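Long-range contacts in folylpolyglutamate synthase protein FOLC (Mycobacterium tuberculosis, PDB 2VOS), which probably catalyses the ATP-dependent addition of L-glutamate to dihydropteroate and to tetrahydrofolates, yielding dihydrofolate and folylpolyglutamates: residues Phe263-Arg268 with Leu277-Leu282; Ile234-Pro239 with Arg258-Phe263; Val401-Asn406 with Asp428-Ala433; Phe374-Leu379 with Thr444-Asp449. All coordinates share one frame; numbering follows the deposited sequence.

Interaction 1 (Phe263-Arg268 with Leu277-Leu282); sequences FAVLRR and LQLQGL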
loop_
_atom_site.group_PDB
_atom_site.type_symbol
_atom_site.label_atom_id
_atom_site.label_comp_id
_atom_site.label_asym_id
_atom_site.label_seq_id
_atom_site.Cartn_x
_atom_site.Cartn_y
_atom_site.Cartn_z
ATOM N N PHE A 263 8.917 11.569 17.308
ATOM C CA PHE A 263 7.657 10.868 17.631
ATOM C C PHE A 263 7.938 9.365 17.786
ATOM O O PHE A 263 8.978 8.875 17.305
ATOM C CB PHE A 263 6.585 11.107 16.544
ATOM C CG PHE A 263 7.008 10.676 15.166
ATOM C CD1 PHE A 263 7.729 11.559 14.322
ATOM C CD2 PHE A 263 6.668 9.443 14.685
ATOM C CE1 PHE A 263 8.108 11.161 13.004
ATOM C CE2 PHE A 263 7.075 9.015 13.359
ATOM C CZ PHE A 263 7.787 9.865 12.551
ATOM N N ALA A 264 7.035 8.616 18.423
ATOM C CA ALA A 264 7.310 7.184 18.706
ATOM C C ALA A 264 6.078 6.466 19.189
ATOM O O ALA A 264 5.173 7.083 19.746
ATOM C CB ALA A 264 8.412 7.046 19.794
ATOM N N VAL A 265 6.038 5.153 18.988
ATOM C CA VAL A 265 5.077 4.335 19.709
ATOM C C VAL A 265 5.615 4.158 21.126
ATOM O O VAL A 265 6.697 3.604 21.307
ATOM C CB VAL A 265 5.009 2.979 19.108
ATOM C CG1 VAL A 265 4.017 2.163 19.899
ATOM C CG2 VAL A 265 4.572 3.112 17.631
ATOM N N LEU A 266 4.886 4.637 22.125
ATOM C CA LEU A 266 5.322 4.496 23.506
ATOM C C LEU A 266 4.912 3.131 24.086
ATOM O O LEU A 266 5.722 2.469 24.740
ATOM C CB LEU A 266 4.780 5.650 24.365
ATOM C CG LEU A 266 5.305 7.039 23.994
ATOM C CD1 LEU A 266 4.789 8.103 24.951
ATOM C CD2 LEU A 266 6.837 7.082 23.986
ATOM N N ARG A 267 3.660 2.725 23.876
ATOM C CA ARG A 267 3.170 1.465 24.448
ATOM C C ARG A 267 2.146 0.882 23.464
ATOM O O ARG A 267 1.482 1.620 22.720
ATOM C CB ARG A 267 2.451 1.679 25.791
ATOM C CG ARG A 267 3.078 2.684 26.718
ATOM C CD ARG A 267 2.577 2.637 28.216
ATOM N NE ARG A 267 3.755 2.740 29.118
ATOM C CZ ARG A 267 4.419 3.874 29.369
ATOM N NH1 ARG A 267 4.004 5.032 28.819
ATOM N NH2 ARG A 267 5.503 3.858 30.160
ATOM N N ARG A 268 1.957 -0.423 23.528
ATOM C CA ARG A 268 1.021 -1.084 22.657
ATOM C C ARG A 268 0.581 -2.383 23.302
ATOM O O ARG A 268 1.407 -3.068 23.924
ATOM C CB ARG A 268 1.729 -1.297 21.339
ATOM C CG ARG A 268 1.616 -2.585 20.749
ATOM C CD ARG A 268 2.440 -2.579 19.405
ATOM N NE ARG A 268 1.554 -3.216 18.484
ATOM C CZ ARG A 268 1.462 -4.530 18.292
ATOM N NH1 ARG A 268 2.302 -5.355 18.905
ATOM N NH2 ARG A 268 0.540 -4.990 17.444
ATOM N N LEU A 277 -2.958 1.596 21.509
ATOM C CA LEU A 277 -1.674 2.290 21.459
ATOM C C LEU A 277 -1.603 3.512 22.357
ATOM O O LEU A 277 -2.587 4.218 22.565
ATOM C CB LEU A 277 -1.404 2.761 19.984
ATOM C CG LEU A 277 -1.609 1.660 18.925
ATOM C CD1 LEU A 277 -1.455 2.259 17.466
ATOM C CD2 LEU A 277 -0.627 0.558 19.136
ATOM N N GLN A 278 -0.403 3.811 22.820
ATOM C CA GLN A 278 -0.124 5.120 23.338
ATOM C C GLN A 278 0.990 5.695 22.475
ATOM O O GLN A 278 2.090 5.111 22.403
ATOM C CB GLN A 278 0.390 5.030 24.806
ATOM C CG GLN A 278 0.595 6.424 25.363
ATOM C CD GLN A 278 1.008 6.408 26.820
ATOM O OE1 GLN A 278 2.059 5.838 27.175
ATOM N NE2 GLN A 278 0.185 7.060 27.679
ATOM N N LEU A 279 0.721 6.832 21.830
ATOM C CA LEU A 279 1.660 7.402 20.861
ATOM C C LEU A 279 2.181 8.765 21.309
ATOM O O LEU A 279 1.403 9.644 21.682
ATOM C CB LEU A 279 0.969 7.551 19.507
ATOM C CG LEU A 279 0.347 6.287 18.874
ATOM C CD1 LEU A 279 -0.402 6.595 17.500
ATOM C CD2 LEU A 279 1.391 5.200 18.624
ATOM N N GLN A 280 3.485 8.954 21.207
ATOM C CA GLN A 280 4.025 10.301 21.261
ATOM C C GLN A 280 4.101 10.910 19.849
ATOM O O GLN A 280 4.860 10.421 18.986
ATOM C CB GLN A 280 5.395 10.294 21.897
ATOM C CG GLN A 280 5.974 11.718 22.008
ATOM C CD GLN A 280 6.961 11.770 23.088
ATOM O OE1 GLN A 280 6.694 11.306 24.198
ATOM N NE2 GLN A 280 8.144 12.318 22.792
ATOM N N GLY A 281 3.263 11.905 19.593
ATOM C CA GLY A 281 3.266 12.610 18.332
ATOM C C GLY A 281 4.095 13.877 18.478
ATOM O O GLY A 281 4.698 14.140 19.562
ATOM N N LEU A 282 4.066 14.729 17.452
ATOM C CA LEU A 282 4.810 16.013 17.523
ATOM C C LEU A 282 4.252 16.994 18.588
ATOM O O LEU A 282 4.996 17.796 19.129
ATOM C CB LEU A 282 4.784 16.705 16.167
ATOM C CG LEU A 282 5.235 15.850 14.994
ATOM C CD1 LEU A 282 5.169 16.692 13.781
ATOM C CD2 LEU A 282 6.706 15.386 15.222
#
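The more buried side of this strand pair is mainly apolar. V265 and L279 lie side by side, with V265 CG2 3.9 Å from L279 CD2, and beyond them L277 CD2 sits 3.7 Å from R268 CB, a methyl against the aliphatic root of an arginine whose NE bonds to Q275 and whose NH2 pairs with E369. F263, its CG held in the crowded position between backbone N and carbonyl carbon (chi1 58°), sends its ring away from strand 274-281 onto helix 296-312. The two segments belong to an antiparallel beta hairpin interrupted by a classic beta bulge: L266 N (2.8 Å) and R267 N (3.2 Å) both donate to Q278 O, so two residues face one. On the opposite face of the sheet, which carries A264, R267, Q278 and Q280, the side chains are more polar and more exposed to solvent. R267, bent at chi3, runs alongside the extended Q278, and R267 NH1 donates 2.7 Å to Q278 OE1, which lies in the guanidinium plane; Q278 NE2 is bonded to S287. Long polar chains suit this more solvent-accessible side, where exposed L266 drapes CD1 obliquely across Q280 CB at 3.8 Å.

Interaction 2 (Ile234-Pro239 with Arg258-Phe263); sequences IGRQVP and REDSEF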
loop_
_atom_site.group_PDB
_atom_site.type_symbol
_atom_site.label_atom_id
_atom_site.label_comp_id
_atom_site.label_asym_id
_atom_site.label_seq_id
_atom_site.Cartn_x
_atom_site.Cartn_y
_atom_site.Cartn_z
ATOM N N ILE A 234 9.656 10.872 8.691
ATOM C CA ILE A 234 10.337 9.680 8.287
ATOM C C ILE A 234 10.136 8.541 9.283
ATOM O O ILE A 234 10.359 8.709 10.498
ATOM C CB ILE A 234 11.839 10.000 8.171
ATOM C CG1 ILE A 234 12.033 11.080 7.107
ATOM C CG2 ILE A 234 12.567 8.778 7.669
ATOM C CD1 ILE A 234 13.516 11.611 7.019
ATOM N N GLY A 235 9.712 7.384 8.783
ATOM C CA GLY A 235 9.552 6.217 9.639
ATOM C C GLY A 235 10.919 5.593 9.969
ATOM O O GLY A 235 11.976 6.155 9.640
ATOM N N ARG A 236 10.902 4.406 10.573
ATOM C CA ARG A 236 12.143 3.696 10.966
ATOM C C ARG A 236 12.942 3.296 9.741
ATOM O O ARG A 236 12.372 2.718 8.840
ATOM C CB ARG A 236 11.752 2.410 11.717
ATOM C CG ARG A 236 11.673 2.622 13.207
ATOM C CD ARG A 236 10.991 1.475 13.990
ATOM N NE ARG A 236 10.997 1.844 15.419
ATOM C CZ ARG A 236 10.915 0.995 16.451
ATOM N NH1 ARG A 236 10.792 -0.313 16.232
ATOM N NH2 ARG A 236 10.940 1.459 17.704
ATOM N N GLN A 237 14.261 3.553 9.696
ATOM C CA GLN A 237 15.054 3.242 8.499
ATOM C C GLN A 237 16.361 2.631 8.951
ATOM O O GLN A 237 16.747 2.808 10.105
ATOM C CB GLN A 237 15.381 4.515 7.718
ATOM C CG GLN A 237 14.195 5.399 7.317
ATOM C CD GLN A 237 13.267 4.706 6.330
ATOM O OE1 GLN A 237 13.609 3.653 5.746
ATOM N NE2 GLN A 237 12.091 5.286 6.129
ATOM N N VAL A 238 17.074 1.929 8.073
ATOM C CA VAL A 238 18.472 1.557 8.400
ATOM C C VAL A 238 19.384 2.759 8.224
ATOM O O VAL A 238 19.053 3.689 7.483
ATOM C CB VAL A 238 18.978 0.355 7.573
ATOM C CG1 VAL A 238 18.118 -0.884 7.831
ATOM C CG2 VAL A 238 18.995 0.681 6.116
ATOM N N PRO A 239 20.549 2.775 8.937
ATOM C CA PRO A 239 21.420 3.955 8.917
ATOM C C PRO A 239 21.755 4.504 7.541
ATOM O O PRO A 239 21.675 5.733 7.336
ATOM C CB PRO A 239 22.690 3.458 9.605
ATOM C CG PRO A 239 22.133 2.462 10.648
ATOM C CD PRO A 239 20.997 1.772 9.925
ATOM N N ARG A 258 11.542 12.472 12.805
ATOM C CA ARG A 258 11.967 11.086 12.573
ATOM C C ARG A 258 11.388 10.185 13.625
ATOM O O ARG A 258 11.471 10.528 14.813
ATOM C CB ARG A 258 13.492 10.966 12.693
ATOM C CG ARG A 258 14.232 11.721 11.631
ATOM C CD ARG A 258 15.697 12.007 12.088
ATOM N NE ARG A 258 15.684 12.904 13.238
ATOM C CZ ARG A 258 16.723 13.111 14.049
ATOM N NH1 ARG A 258 17.883 12.482 13.836
ATOM N NH2 ARG A 258 16.600 13.957 15.070
ATOM N N GLU A 259 10.898 9.003 13.233
ATOM C CA GLU A 259 10.407 8.075 14.261
ATOM C C GLU A 259 11.479 7.787 15.222
ATOM O O GLU A 259 12.657 7.711 14.844
ATOM C CB GLU A 259 9.782 6.779 13.699
ATOM C CG GLU A 259 9.082 5.983 14.818
ATOM C CD GLU A 259 8.343 4.774 14.262
ATOM O OE1 GLU A 259 8.362 4.662 13.017
ATOM O OE2 GLU A 259 7.767 3.965 15.042
ATOM N N ASP A 260 11.098 7.721 16.500
ATOM C CA ASP A 260 12.026 7.462 17.619
ATOM C C ASP A 260 12.899 8.630 17.978
ATOM O O ASP A 260 13.779 8.500 18.827
ATOM C CB ASP A 260 12.890 6.209 17.392
ATOM C CG ASP A 260 12.039 4.931 17.262
ATOM O OD1 ASP A 260 11.062 4.787 17.978
ATOM O OD2 ASP A 260 12.286 4.092 16.388
ATOM N N SER A 261 12.715 9.765 17.319
ATOM C CA SER A 261 13.349 11.012 17.804
ATOM C C SER A 261 12.297 12.101 18.081
ATOM O O SER A 261 12.286 12.688 19.155
ATOM C CB SER A 261 14.335 11.585 16.802
ATOM O OG SER A 261 15.503 10.809 16.701
ATOM N N GLU A 262 11.459 12.396 17.084
ATOM C CA GLU A 262 10.466 13.447 17.207
ATOM C C GLU A 262 9.115 12.862 17.542
ATOM O O GLU A 262 8.268 13.573 18.012
ATOM C CB GLU A 262 10.361 14.278 15.904
ATOM C CG GLU A 262 11.490 15.317 15.678
ATOM C CD GLU A 262 12.859 14.677 15.441
ATOM O OE1 GLU A 262 12.980 13.865 14.509
ATOM O OE2 GLU A 262 13.824 14.962 16.205
ATOM N N PHE A 263 8.917 11.569 17.308
ATOM C CA PHE A 263 7.657 10.868 17.631
ATOM C C PHE A 263 7.938 9.365 17.786
ATOM O O PHE A 263 8.978 8.875 17.305
ATOM C CB PHE A 263 6.585 11.107 16.544
ATOM C CG PHE A 263 7.008 10.676 15.166
ATOM C CD1 PHE A 263 7.729 11.559 14.322
ATOM C CD2 PHE A 263 6.668 9.443 14.685
ATOM C CE1 PHE A 263 8.108 11.161 13.004
ATOM C CE2 PHE A 263 7.075 9.015 13.359
ATOM C CZ PHE A 263 7.787 9.865 12.551
HETATM O O HOH W 1 13.401 7.247 11.994
HETATM O O HOH W 2 8.165 3.177 10.919
#
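This is a polar contact between two loops, made just where parallel strands 231-234 and 255-258 end, at the edge of the large sheet of the Mur ligase middle domain. The last strand-like bond is E259 N to I234 O, 2.8 Å and nearly along the C=O axis. Beyond it the chains separate, and water 1 bridges them by donating to G235 O and E259 O. E259 is extended, with CG anti to the backbone N (chi1 -170°), so that its carboxylate reaches R236: water 2 accepts from R236 N and donates to E259 OE1 at 2.6 Å. The other oxygen, E259 OE2, is bonded to H300 and makes only a long, charge-only salt bridge with R236 NE. The firmer partner of R236 is D260. R236 NE donates to the syn lone pair of D260 OD2 at 2.8 Å, while the bonds from R236 NH2 are weak. A long arginine suits this place because its permanent charge can face two carboxylates; it would in turn probably stabilise their ionised forms. Within the 258-263 loop, R258 grips E262 side-on, NE to OE1 at 3.1 Å and NH2 to OE2. F263 presents a ring face to E259 CA. Around this, I234 packs on helix 239-251, while R236, E259 and F263 lean on helix 296-312, and strand 264-271 follows directly.

Interaction 3 (Val401-Asn406 with Asp428-Ala433); sequences VVVTHN and DRVRTA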
loop_
_atom_site.group_PDB
_atom_site.type_symbol
_atom_site.label_atom_id
_atom_site.label_comp_id
_atom_site.label_asym_id
_atom_site.label_seq_id
_atom_site.Cartn_x
_atom_site.Cartn_y
_atom_site.Cartn_z
ATOM N N VAL A 401 2.195 -25.163 2.560
ATOM C CA VAL A 401 1.818 -24.126 1.637
ATOM C C VAL A 401 1.219 -24.752 0.372
ATOM O O VAL A 401 1.647 -25.839 -0.060
ATOM C CB VAL A 401 3.037 -23.217 1.397
ATOM C CG1 VAL A 401 4.225 -24.033 0.745
ATOM C CG2 VAL A 401 2.655 -21.985 0.615
ATOM N N VAL A 402 0.192 -24.106 -0.184
ATOM C CA VAL A 402 -0.347 -24.471 -1.501
ATOM C C VAL A 402 0.055 -23.344 -2.431
ATOM O O VAL A 402 -0.352 -22.201 -2.215
ATOM C CB VAL A 402 -1.905 -24.514 -1.464
ATOM C CG1 VAL A 402 -2.460 -25.059 -2.810
ATOM C CG2 VAL A 402 -2.378 -25.379 -0.272
ATOM N N VAL A 403 0.856 -23.646 -3.445
ATOM C CA VAL A 403 1.311 -22.637 -4.397
ATOM C C VAL A 403 0.443 -22.677 -5.628
ATOM O O VAL A 403 -0.013 -23.740 -6.055
ATOM C CB VAL A 403 2.796 -22.830 -4.784
ATOM C CG1 VAL A 403 3.700 -22.695 -3.561
ATOM C CG2 VAL A 403 3.013 -24.168 -5.375
ATOM N N THR A 404 0.166 -21.503 -6.187
ATOM C CA THR A 404 -0.736 -21.402 -7.301
ATOM C C THR A 404 -0.365 -20.177 -8.143
ATOM O O THR A 404 0.755 -19.666 -8.051
ATOM C CB THR A 404 -2.242 -21.414 -6.803
ATOM O OG1 THR A 404 -3.121 -21.479 -7.928
ATOM C CG2 THR A 404 -2.586 -20.188 -5.989
ATOM N N HIS A 405 -1.292 -19.740 -8.992
ATOM C CA HIS A 405 -1.079 -18.643 -9.954
ATOM C C HIS A 405 -2.278 -17.729 -9.749
ATOM O O HIS A 405 -3.408 -18.208 -9.835
ATOM C CB HIS A 405 -1.121 -19.211 -11.381
ATOM C CG HIS A 405 -0.746 -18.232 -12.448
ATOM N ND1 HIS A 405 -1.514 -17.123 -12.751
ATOM C CD2 HIS A 405 0.315 -18.201 -13.297
ATOM C CE1 HIS A 405 -0.935 -16.442 -13.726
ATOM N NE2 HIS A 405 0.169 -17.084 -14.087
ATOM N N ASN A 406 -2.059 -16.442 -9.505
ATOM C CA ASN A 406 -3.161 -15.548 -9.148
ATOM C C ASN A 406 -3.845 -14.919 -10.358
ATOM O O ASN A 406 -4.691 -14.013 -10.194
ATOM C CB ASN A 406 -2.670 -14.447 -8.244
ATOM C CG ASN A 406 -1.542 -13.596 -8.899
ATOM O OD1 ASN A 406 -1.372 -13.570 -10.125
ATOM N ND2 ASN A 406 -0.782 -12.893 -8.056
ATOM N N ASP A 428 7.517 -32.269 1.106
ATOM C CA ASP A 428 6.367 -32.768 1.897
ATOM C C ASP A 428 5.392 -31.703 2.412
ATOM O O ASP A 428 4.265 -32.019 2.723
ATOM C CB ASP A 428 6.838 -33.638 3.061
ATOM C CG ASP A 428 7.534 -34.908 2.575
ATOM O OD1 ASP A 428 6.926 -36.009 2.621
ATOM O OD2 ASP A 428 8.701 -34.805 2.117
ATOM N N ARG A 429 5.823 -30.452 2.493
ATOM C CA ARG A 429 4.956 -29.372 2.987
ATOM C C ARG A 429 4.431 -28.466 1.866
ATOM O O ARG A 429 3.934 -27.328 2.105
ATOM C CB ARG A 429 5.719 -28.567 4.043
ATOM C CG ARG A 429 6.093 -29.387 5.259
ATOM C CD ARG A 429 7.131 -28.644 6.085
ATOM N NE ARG A 429 6.629 -27.354 6.576
ATOM C CZ ARG A 429 7.444 -26.415 7.070
ATOM N NH1 ARG A 429 8.770 -26.645 7.124
ATOM N NH2 ARG A 429 6.966 -25.250 7.520
ATOM N N VAL A 430 4.542 -28.955 0.637
ATOM C CA VAL A 430 4.166 -28.141 -0.507
ATOM C C VAL A 430 3.106 -28.826 -1.359
ATOM O O VAL A 430 3.216 -30.002 -1.671
ATOM C CB VAL A 430 5.389 -27.800 -1.420
ATOM C CG1 VAL A 430 4.931 -26.866 -2.597
ATOM C CG2 VAL A 430 6.544 -27.186 -0.590
ATOM N N ARG A 431 2.076 -28.094 -1.735
ATOM C CA ARG A 431 1.111 -28.618 -2.691
ATOM C C ARG A 431 0.887 -27.584 -3.773
ATOM O O ARG A 431 1.242 -26.401 -3.595
ATOM C CB ARG A 431 -0.173 -29.009 -1.960
ATOM C CG ARG A 431 0.067 -30.317 -1.188
ATOM C CD ARG A 431 -1.204 -30.809 -0.476
ATOM N NE ARG A 431 -1.053 -32.086 0.255
ATOM C CZ ARG A 431 -0.204 -32.289 1.273
ATOM N NH1 ARG A 431 0.635 -31.322 1.690
ATOM N NH2 ARG A 431 -0.182 -33.465 1.880
ATOM N N THR A 432 0.301 -27.994 -4.889
ATOM C CA THR A 432 0.069 -27.071 -5.996
ATOM C C THR A 432 -1.398 -27.079 -6.394
ATOM O O THR A 432 -2.112 -28.052 -6.161
ATOM C CB THR A 432 0.899 -27.472 -7.263
ATOM O OG1 THR A 432 0.445 -28.730 -7.720
ATOM C CG2 THR A 432 2.414 -27.498 -7.017
ATOM N N ALA A 433 -1.862 -26.005 -7.006
ATOM C CA ALA A 433 -3.227 -25.980 -7.531
ATOM C C ALA A 433 -3.209 -25.022 -8.720
ATOM O O ALA A 433 -2.500 -24.013 -8.686
ATOM C CB ALA A 433 -4.238 -25.497 -6.449
#
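In T404, OG1 lies anti to the backbone N (chi1 -173°), which swings the hydroxyl across to the neighbouring chain, where it donates to A433 O at 2.7 Å. The donor stands about 50° out of the carbonyl plane, so the bond misses a lone pair although it is short. In V401 and V403 one methyl each, CG1 and CG2 respectively, occupies the crowded position between backbone N and carbonyl carbon. These methyls reach the other strand: V401 CG1 meets V430 CG2 at 4.1 Å, and V403 CG2 meets T432 CG2 at 3.8 Å. The backbones pair in parallel, V401 N to R429 O, R431 N to V401 O, and V403 N to R431 O, each 2.8 Å, with A433 N to V403 O longer at 3.1 Å. Strand 400-403, helix 414-425 and strand 430-432 form a beta-alpha-beta crossover in the glutamate ligase domain, and strand 430-432 is one of the two edge strands of its sheet. Beta-branched residues suit such strands, for branching at CB crowds the backbone and favours the extended conformation. V403 and T432 share the face covered by helix 414-425. V402, on the other face with R431, uses CG1 to touch A433 CB at 4.1 Å just past the strand's end; this small methyl sits beneath helix 436-451, where both residues contact A439. The extended chain of R431 leads away from strand 400-403, its length suited to an exposed edge. R429 instead salt-bridges to E395 and bonds to the carbonyls of F398 and D399.

Interaction 4 (Phe374-Leu379 with Thr444-Asp449); sequences FLVGVL and TSLVDD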
loop_
_atom_site.group_PDB
_atom_site.type_symbol
_atom_site.label_atom_id
_atom_site.label_comp_id
_atom_site.label_asym_id
_atom_site.label_seq_id
_atom_site.Cartn_x
_atom_site.Cartn_y
_atom_site.Cartn_z
ATOM N N PHE A 374 -2.420 -24.673 13.581
ATOM C CA PHE A 374 -2.121 -25.175 12.246
ATOM C C PHE A 374 -2.469 -24.067 11.266
ATOM O O PHE A 374 -3.567 -23.540 11.313
ATOM C CB PHE A 374 -2.964 -26.419 11.945
ATOM C CG PHE A 374 -2.626 -27.080 10.636
ATOM C CD1 PHE A 374 -1.560 -27.960 10.538
ATOM C CD2 PHE A 374 -3.395 -26.838 9.517
ATOM C CE1 PHE A 374 -1.250 -28.567 9.325
ATOM C CE2 PHE A 374 -3.082 -27.425 8.301
ATOM C CZ PHE A 374 -2.017 -28.305 8.210
ATOM N N LEU A 375 -1.516 -23.699 10.415
ATOM C CA LEU A 375 -1.737 -22.669 9.389
ATOM C C LEU A 375 -1.273 -23.190 8.012
ATOM O O LEU A 375 -0.162 -23.752 7.891
ATOM C CB LEU A 375 -0.926 -21.427 9.727
ATOM C CG LEU A 375 -1.430 -20.497 10.796
ATOM C CD1 LEU A 375 -0.501 -19.291 10.866
ATOM C CD2 LEU A 375 -2.847 -20.028 10.452
ATOM N N VAL A 376 -2.103 -23.010 6.985
ATOM C CA VAL A 376 -1.705 -23.356 5.615
ATOM C C VAL A 376 -1.603 -22.080 4.774
ATOM O O VAL A 376 -2.507 -21.237 4.838
ATOM C CB VAL A 376 -2.775 -24.253 4.952
ATOM C CG1 VAL A 376 -2.345 -24.624 3.492
ATOM C CG2 VAL A 376 -2.983 -25.507 5.791
ATOM N N GLY A 377 -0.516 -21.885 4.033
ATOM C CA GLY A 377 -0.412 -20.662 3.255
ATOM C C GLY A 377 -0.974 -20.977 1.870
ATOM O O GLY A 377 -0.894 -22.138 1.434
ATOM N N VAL A 378 -1.535 -19.981 1.169
ATOM C CA VAL A 378 -1.953 -20.162 -0.218
ATOM C C VAL A 378 -1.209 -19.033 -0.821
ATOM O O VAL A 378 -1.382 -17.856 -0.404
ATOM C CB VAL A 378 -3.500 -20.006 -0.445
ATOM C CG1 VAL A 378 -3.908 -19.826 -1.963
ATOM C CG2 VAL A 378 -4.250 -21.214 0.123
ATOM N N LEU A 379 -0.352 -19.373 -1.794
ATOM C CA LEU A 379 0.630 -18.422 -2.253
ATOM C C LEU A 379 0.706 -18.279 -3.772
ATOM O O LEU A 379 0.756 -19.277 -4.498
ATOM C CB LEU A 379 1.997 -18.904 -1.708
ATOM C CG LEU A 379 3.209 -17.988 -1.852
ATOM C CD1 LEU A 379 3.216 -16.913 -0.790
ATOM C CD2 LEU A 379 4.492 -18.864 -1.751
ATOM N N THR A 444 -8.307 -25.882 2.379
ATOM C CA THR A 444 -9.417 -26.146 3.253
ATOM C C THR A 444 -9.398 -27.611 3.665
ATOM O O THR A 444 -9.658 -27.926 4.814
ATOM C CB THR A 444 -10.779 -25.808 2.593
ATOM O OG1 THR A 444 -10.799 -24.404 2.297
ATOM C CG2 THR A 444 -11.977 -26.226 3.538
ATOM N N SER A 445 -9.098 -28.502 2.738
ATOM C CA SER A 445 -9.089 -29.894 3.111
ATOM C C SER A 445 -7.888 -30.167 4.054
ATOM O O SER A 445 -7.988 -30.978 4.952
ATOM C CB SER A 445 -9.162 -30.824 1.888
ATOM O OG SER A 445 -7.964 -30.762 1.145
ATOM N N LEU A 446 -6.788 -29.441 3.898
ATOM C CA LEU A 446 -5.670 -29.634 4.812
ATOM C C LEU A 446 -6.051 -29.186 6.235
ATOM O O LEU A 446 -5.758 -29.827 7.230
ATOM C CB LEU A 446 -4.437 -28.879 4.309
ATOM C CG LEU A 446 -3.782 -29.323 2.999
ATOM C CD1 LEU A 446 -2.606 -28.390 2.623
ATOM C CD2 LEU A 446 -3.314 -30.777 3.069
ATOM N N VAL A 447 -6.766 -28.083 6.327
ATOM C CA VAL A 447 -7.150 -27.550 7.609
ATOM C C VAL A 447 -8.241 -28.463 8.267
ATOM O O VAL A 447 -8.262 -28.600 9.478
ATOM C CB VAL A 447 -7.636 -26.104 7.371
ATOM C CG1 VAL A 447 -8.788 -25.797 8.266
ATOM C CG2 VAL A 447 -6.496 -25.118 7.516
ATOM N N ASP A 448 -9.146 -29.056 7.470
ATOM C CA ASP A 448 -10.116 -30.081 7.926
ATOM C C ASP A 448 -9.386 -31.336 8.426
ATOM O O ASP A 448 -9.725 -31.883 9.454
ATOM C CB ASP A 448 -11.043 -30.517 6.793
ATOM C CG ASP A 448 -12.043 -29.429 6.379
ATOM O OD1 ASP A 448 -12.134 -28.365 7.046
ATOM O OD2 ASP A 448 -12.754 -29.637 5.374
ATOM N N ASP A 449 -8.387 -31.801 7.697
ATOM C CA ASP A 449 -7.628 -32.896 8.189
ATOM C C ASP A 449 -6.939 -32.534 9.523
ATOM O O ASP A 449 -6.941 -33.343 10.439
ATOM C CB ASP A 449 -6.596 -33.392 7.162
ATOM C CG ASP A 449 -7.224 -33.935 5.876
ATOM O OD1 ASP A 449 -8.444 -34.260 5.824
ATOM O OD2 ASP A 449 -6.455 -34.039 4.898
#
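Van der Waals packing, almost all of it apolar, joins strand 374-379 to residues 444-449 of helix 436-451, with no hydrogen bond between them; their directions are nearly antiparallel, 172° apart. Among the aliphatic contacts V376 is central. Its CG1 is anti to the backbone N and its CG2 anti to the carbonyl carbon, so the two methyls fork toward the helix. V376 CG1 meets L446 CD1 at 3.9 Å, the side chains crossing at about a right angle, and V376 CG2 meets V447 CG2 at the same 3.9 Å. A compact, branched valine suits a strand that must touch two successive helix residues. V447, with chi1 at 143° away from a staggered position, places one methyl where it serves two partners. The aromatic contacts fall to F374, whose CG is anti to the backbone N (chi1 -175°). V447 CG2 comes to the edge of this ring, near its plane, 4.1 Å from CD2. F374 CE2 also lies 3.8 Å from L446 O, a van der Waals approach, so the long, flat ring reaches from the strand to the helix backbone. The strand runs inside the sheet, between 464-469 and 400-403, while helix 436-451 runs antiparallel to it along one face of the sheet: V378 continues the row onto A439 and A443, L446 also reaches S400, and V447 also reaches T464.

In the fold
Interactions 1 and 2 belong to the Mur ligase middle domain, and interactions 3 and 4 to the glutamate ligase domain. Along the chain interaction 2 comes first, then interaction 1, and interaction 3 is nested inside the loop closed by interaction 4. The first two have centres 12 Å apart and share F263, where the edge of the large sheet passes into the hairpin; the side chains of E259 and V265 lie about 8 and 10 Å from the bound ADP. Interactions 3 and 4, centres 10 Å apart, share one sheet through neighbouring strands 374-379 and 400-403. Between domains, interaction centres lie 37 to 40 Å apart, so the pairs are separate contacts.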